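Local coordinates for stomatin operon partner protein (Pyrococcus horikoshii OT3, PDB 3WWV), which is a membrane-bound serine protease that cleaves near hydrophobic or aromatic residues and degrades a stomatin homolog in vitro, represented here by its C-terminal OB-fold domain, at residues W34-E45 against V53-R64. Numbering follows the deposited sequence.
Sequences WKARSKFNGKIE and VDMDGLTLIVVR
K35, R37 and K39 hydrogen-bond through their backbones to L60 and V62 where strand 32-38 meets strand 59-64, the parallel pairing of the third and fifth strands in this OB-fold barrel. Four backbone bonds make the join: L60 N gives to K35 O, R37 N to L60 O, V62 N to R37 O and K39 N to V62 O, the last at 2.8 Å.

Apolar contact follows on the face of the sheet that carries A36, L60 and V62, where I27 of strand 24-29 also packs. At its end L60 lays both methyls over one face of the W34 indole, CD2 4.2 Å from the centroid of the six-membered ring, while L58 O meets the ring edge in plane. M10 of helix 7-10 touches both W34 and L60. Away from that face, in the loop after strand 32-38, F40 CE2 rests 3.8 Å from V63 CG1, and I11 of the second subunit packs on F40.

Charged groups close both ends. R37 starts with CG anti to the backbone N (chi1 -175°) and bends at chi3, bringing NH2 2.7 Å from D56 OD2; the guanidinium and carboxylate planes stand almost perpendicular. The R64 guanidinium has I44 CG2 over one face and is gripped at NH2 by E45 OE1 and by E48. With an alanine at R64, the carboxylates of E45 and E48 would probably lose their shared cation and I44 CG2 the flat group it packs on. A water accepts from R64 N at 2.9 Å and gives a weak bond to N41 OD1.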
loop_
_atom_site.group_PDB
_atom_site.type_symbol
_atom_site.label_atom_id
_atom_site.label_comp_id
_atom_site.label_asym_id
_atom_site.label_seq_id
_atom_site.Cartn_x
_atom_site.Cartn_y
_atom_site.Cartn_z
ATOM N N TRP A 34 10.273 -11.712 6.206
ATOM C CA TRP A 34 9.891 -11.815 4.801
ATOM C C TRP A 34 10.942 -11.238 3.854
ATOM O O TRP A 34 11.609 -10.253 4.176
ATOM C CB TRP A 34 8.586 -11.065 4.561
ATOM C CG TRP A 34 7.376 -11.771 5.017
ATOM C CD1 TRP A 34 6.866 -11.794 6.278
ATOM C CD2 TRP A 34 6.481 -12.538 4.203
ATOM N NE1 TRP A 34 5.715 -12.538 6.306
ATOM C CE2 TRP A 34 5.458 -13.010 5.046
ATOM C CE3 TRP A 34 6.453 -12.880 2.843
ATOM C CZ2 TRP A 34 4.409 -13.813 4.574
ATOM C CZ3 TRP A 34 5.410 -13.669 2.372
ATOM C CH2 TRP A 34 4.404 -14.127 3.235
ATOM N N LYS A 35 11.068 -11.853 2.677
ATOM C CA LYS A 35 11.784 -11.248 1.570
ATOM C C LYS A 35 10.954 -10.054 1.126
ATOM O O LYS A 35 9.723 -10.118 1.123
ATOM C CB LYS A 35 11.933 -12.225 0.410
ATOM C CG LYS A 35 12.978 -13.307 0.605
ATOM C CD LYS A 35 13.029 -14.230 -0.607
ATOM C CE LYS A 35 14.360 -14.966 -0.681
ATOM N NZ LYS A 35 14.852 -15.101 -2.087
ATOM N N ALA A 36 11.625 -8.965 0.766
ATOM C CA ALA A 36 10.934 -7.746 0.367
ATOM C C ALA A 36 11.716 -6.985 -0.690
ATOM O O ALA A 36 12.935 -7.152 -0.819
ATOM C CB ALA A 36 10.651 -6.857 1.576
ATOM N N ARG A 37 10.995 -6.154 -1.439
ATOM C CA ARG A 37 11.551 -5.383 -2.547
ATOM C C ARG A 37 10.873 -4.012 -2.538
ATOM O O ARG A 37 9.653 -3.938 -2.486
ATOM C CB ARG A 37 11.273 -6.126 -3.865
ATOM C CG ARG A 37 11.892 -5.521 -5.112
ATOM C CD ARG A 37 11.877 -6.497 -6.287
ATOM N NE ARG A 37 10.565 -6.624 -6.937
ATOM C CZ ARG A 37 9.902 -7.773 -7.133
ATOM N NH1 ARG A 37 10.397 -8.942 -6.735
ATOM N NH2 ARG A 37 8.727 -7.751 -7.742
ATOM N N SER A 38 11.647 -2.932 -2.555
ATOM C CA SER A 38 11.042 -1.607 -2.605
ATOM C C SER A 38 10.504 -1.350 -4.002
ATOM O O SER A 38 11.163 -1.681 -4.985
ATOM C CB SER A 38 12.030 -0.519 -2.208
ATOM O OG SER A 38 13.126 -0.499 -3.091
ATOM N N LYS A 39 9.306 -0.775 -4.083
ATOM C CA LYS A 39 8.651 -0.572 -5.377
ATOM C C LYS A 39 9.359 0.428 -6.293
ATOM O O LYS A 39 9.497 0.165 -7.482
ATOM C CB LYS A 39 7.190 -0.174 -5.213
ATOM C CG LYS A 39 6.412 -0.305 -6.518
ATOM C CD LYS A 39 4.946 0.021 -6.347
ATOM C CE LYS A 39 4.299 0.182 -7.708
ATOM N NZ LYS A 39 4.007 -1.125 -8.352
ATOM N N PHE A 40 9.801 1.563 -5.753
ATOM C CA PHE A 40 10.422 2.597 -6.591
ATOM C C PHE A 40 11.843 2.880 -6.170
ATOM O O PHE A 40 12.743 2.930 -7.016
ATOM C CB PHE A 40 9.683 3.930 -6.501
ATOM C CG PHE A 40 8.209 3.823 -6.624
ATOM C CD1 PHE A 40 7.611 3.740 -7.873
ATOM C CD2 PHE A 40 7.411 3.850 -5.486
ATOM C CE1 PHE A 40 6.237 3.662 -7.986
ATOM C CE2 PHE A 40 6.039 3.780 -5.592
ATOM C CZ PHE A 40 5.454 3.678 -6.841
ATOM N N ASN A 41 12.007 3.112 -4.859
ATOM C CA ASN A 41 13.272 3.519 -4.247
ATOM C C ASN A 41 14.407 2.564 -4.560
ATOM O O ASN A 41 14.216 1.354 -4.592
ATOM C CB ASN A 41 13.128 3.650 -2.725
ATOM C CG ASN A 41 12.467 4.955 -2.293
ATOM O OD1 ASN A 41 12.246 5.179 -1.097
ATOM N ND2 ASN A 41 12.150 5.825 -3.256
ATOM N N GLY A 42 15.589 3.117 -4.795
ATOM C CA GLY A 42 16.778 2.308 -5.019
ATOM C C GLY A 42 17.274 1.643 -3.742
ATOM O O GLY A 42 17.941 0.603 -3.817
ATOM N N LYS A 43 16.937 2.232 -2.583
ATOM C CA LYS A 43 17.491 1.812 -1.285
ATOM C C LYS A 43 16.665 2.270 -0.070
ATOM O O LYS A 43 16.490 3.470 0.155
ATOM C CB LYS A 43 18.940 2.303 -1.141
ATOM C CG LYS A 43 19.606 1.950 0.184
ATOM C CD LYS A 43 20.871 2.766 0.405
ATOM C CE LYS A 43 22.026 2.202 -0.402
ATOM N NZ LYS A 43 23.128 3.189 -0.551
ATOM N N ILE A 44 16.174 1.308 0.710
ATOM C CA ILE A 44 15.529 1.588 1.995
ATOM C C ILE A 44 16.330 0.930 3.130
ATOM O O ILE A 44 16.572 -0.269 3.114
ATOM C CB ILE A 44 14.046 1.146 2.017
ATOM C CG1 ILE A 44 13.278 1.776 0.842
ATOM C CG2 ILE A 44 13.397 1.513 3.347
ATOM C CD1 ILE A 44 11.821 1.361 0.757
ATOM N N GLU A 45 16.725 1.737 4.111
ATOM C CA GLU A 45 17.734 1.355 5.111
ATOM C C GLU A 45 17.196 0.481 6.240
ATOM O O GLU A 45 15.998 0.467 6.514
ATOM C CB GLU A 45 18.392 2.608 5.716
ATOM C CG GLU A 45 19.163 3.493 4.733
ATOM C CD GLU A 45 18.283 4.459 3.923
ATOM O OE1 GLU A 45 17.035 4.432 4.050
ATOM O OE2 GLU A 45 18.850 5.258 3.147
ATOM N N VAL A 53 2.526 -2.950 -0.130
ATOM C CA VAL A 53 1.600 -2.465 -1.168
ATOM C C VAL A 53 1.188 -3.529 -2.187
ATOM O O VAL A 53 0.166 -3.377 -2.874
ATOM C CB VAL A 53 2.120 -1.198 -1.902
ATOM C CG1 VAL A 53 2.284 -0.040 -0.921
ATOM C CG2 VAL A 53 3.429 -1.468 -2.639
ATOM N N ASP A 54 1.980 -4.597 -2.284
ATOM C CA ASP A 54 1.713 -5.699 -3.218
ATOM C C ASP A 54 2.529 -6.916 -2.820
ATOM O O ASP A 54 3.301 -6.866 -1.868
ATOM C CB ASP A 54 2.073 -5.289 -4.651
ATOM C CG ASP A 54 1.346 -6.104 -5.705
ATOM O OD1 ASP A 54 0.504 -6.975 -5.375
ATOM O OD2 ASP A 54 1.625 -5.867 -6.893
ATOM N N MET A 55 2.356 -8.006 -3.561
ATOM C CA MET A 55 3.109 -9.230 -3.329
ATOM C C MET A 55 3.451 -9.907 -4.647
ATOM O O MET A 55 2.624 -9.980 -5.550
ATOM C CB MET A 55 2.319 -10.187 -2.447
ATOM C CG MET A 55 3.171 -10.885 -1.411
ATOM S SD MET A 55 2.266 -12.128 -0.484
ATOM C CE MET A 55 0.889 -11.155 0.068
ATOM N N ASP A 56 4.683 -10.397 -4.730
ATOM C CA ASP A 56 5.216 -11.083 -5.895
ATOM C C ASP A 56 5.703 -12.448 -5.424
ATOM O O ASP A 56 6.814 -12.571 -4.895
ATOM C CB ASP A 56 6.396 -10.284 -6.454
ATOM C CG ASP A 56 6.792 -10.711 -7.857
ATOM O OD1 ASP A 56 6.044 -11.480 -8.508
ATOM O OD2 ASP A 56 7.853 -10.249 -8.316
ATOM N N GLY A 57 4.880 -13.475 -5.611
ATOM C CA GLY A 57 5.173 -14.778 -5.029
ATOM C C GLY A 57 5.234 -14.623 -3.522
ATOM O O GLY A 57 4.282 -14.154 -2.914
ATOM N N LEU A 58 6.367 -14.980 -2.933
ATOM C CA LEU A 58 6.600 -14.814 -1.505
ATOM C C LEU A 58 7.408 -13.549 -1.165
ATOM O O LEU A 58 7.859 -13.378 -0.024
ATOM C CB LEU A 58 7.300 -16.061 -0.940
ATOM C CG LEU A 58 6.546 -17.392 -1.026
ATOM C CD1 LEU A 58 7.466 -18.546 -0.652
ATOM C CD2 LEU A 58 5.286 -17.385 -0.158
ATOM N N THR A 59 7.592 -12.665 -2.145
ATOM C CA THR A 59 8.329 -11.419 -1.929
ATOM C C THR A 59 7.349 -10.253 -1.739
ATOM O O THR A 59 6.511 -9.992 -2.605
ATOM C CB THR A 59 9.301 -11.123 -3.100
ATOM O OG1 THR A 59 10.206 -12.223 -3.265
ATOM C CG2 THR A 59 10.116 -9.855 -2.852
ATOM N N LEU A 60 7.453 -9.563 -0.607
ATOM C CA LEU A 60 6.610 -8.384 -0.337
ATOM C C LEU A 60 7.140 -7.148 -1.058
ATOM O O LEU A 60 8.338 -6.878 -1.035
ATOM C CB LEU A 60 6.523 -8.109 1.166
ATOM C CG LEU A 60 6.056 -9.259 2.042
ATOM C CD1 LEU A 60 6.028 -8.835 3.503
ATOM C CD2 LEU A 60 4.687 -9.750 1.601
ATOM N N ILE A 61 6.241 -6.410 -1.705
ATOM C CA ILE A 61 6.593 -5.151 -2.367
ATOM C C ILE A 61 6.147 -4.026 -1.460
ATOM O O ILE A 61 5.012 -4.006 -0.983
ATOM C CB ILE A 61 5.990 -5.067 -3.780
ATOM C CG1 ILE A 61 6.611 -6.174 -4.642
ATOM C CG2 ILE A 61 6.252 -3.707 -4.432
ATOM C CD1 ILE A 61 5.691 -6.669 -5.728
ATOM N N VAL A 62 7.068 -3.110 -1.183
ATOM C CA VAL A 62 6.904 -2.142 -0.110
ATOM C C VAL A 62 7.332 -0.772 -0.604
ATOM O O VAL A 62 8.140 -0.669 -1.537
ATOM C CB VAL A 62 7.739 -2.520 1.140
ATOM C CG1 VAL A 62 7.375 -3.905 1.663
ATOM C CG2 VAL A 62 9.229 -2.462 0.856
ATOM N N VAL A 63 6.760 0.265 0.002
ATOM C CA VAL A 63 7.274 1.637 -0.087
ATOM C C VAL A 63 7.655 2.039 1.336
ATOM O O VAL A 63 7.149 1.440 2.292
ATOM C CB VAL A 63 6.233 2.642 -0.670
ATOM C CG1 VAL A 63 5.892 2.292 -2.118
ATOM C CG2 VAL A 63 4.964 2.705 0.175
ATOM N N ARG A 64 8.534 3.026 1.506
ATOM C CA ARG A 64 8.755 3.519 2.867
ATOM C C ARG A 64 7.522 4.239 3.360
ATOM O O ARG A 64 6.809 4.878 2.588
ATOM C CB ARG A 64 10.008 4.388 3.051
ATOM C CG ARG A 64 10.440 5.253 1.886
ATOM C CD ARG A 64 11.394 6.350 2.360
ATOM N NE ARG A 64 12.341 5.910 3.375
ATOM C CZ ARG A 64 13.595 5.538 3.129
ATOM N NH1 ARG A 64 14.080 5.550 1.900
ATOM N NH2 ARG A 64 14.366 5.147 4.124
HETATM O O HOH W 1 9.465 4.035 -1.058
#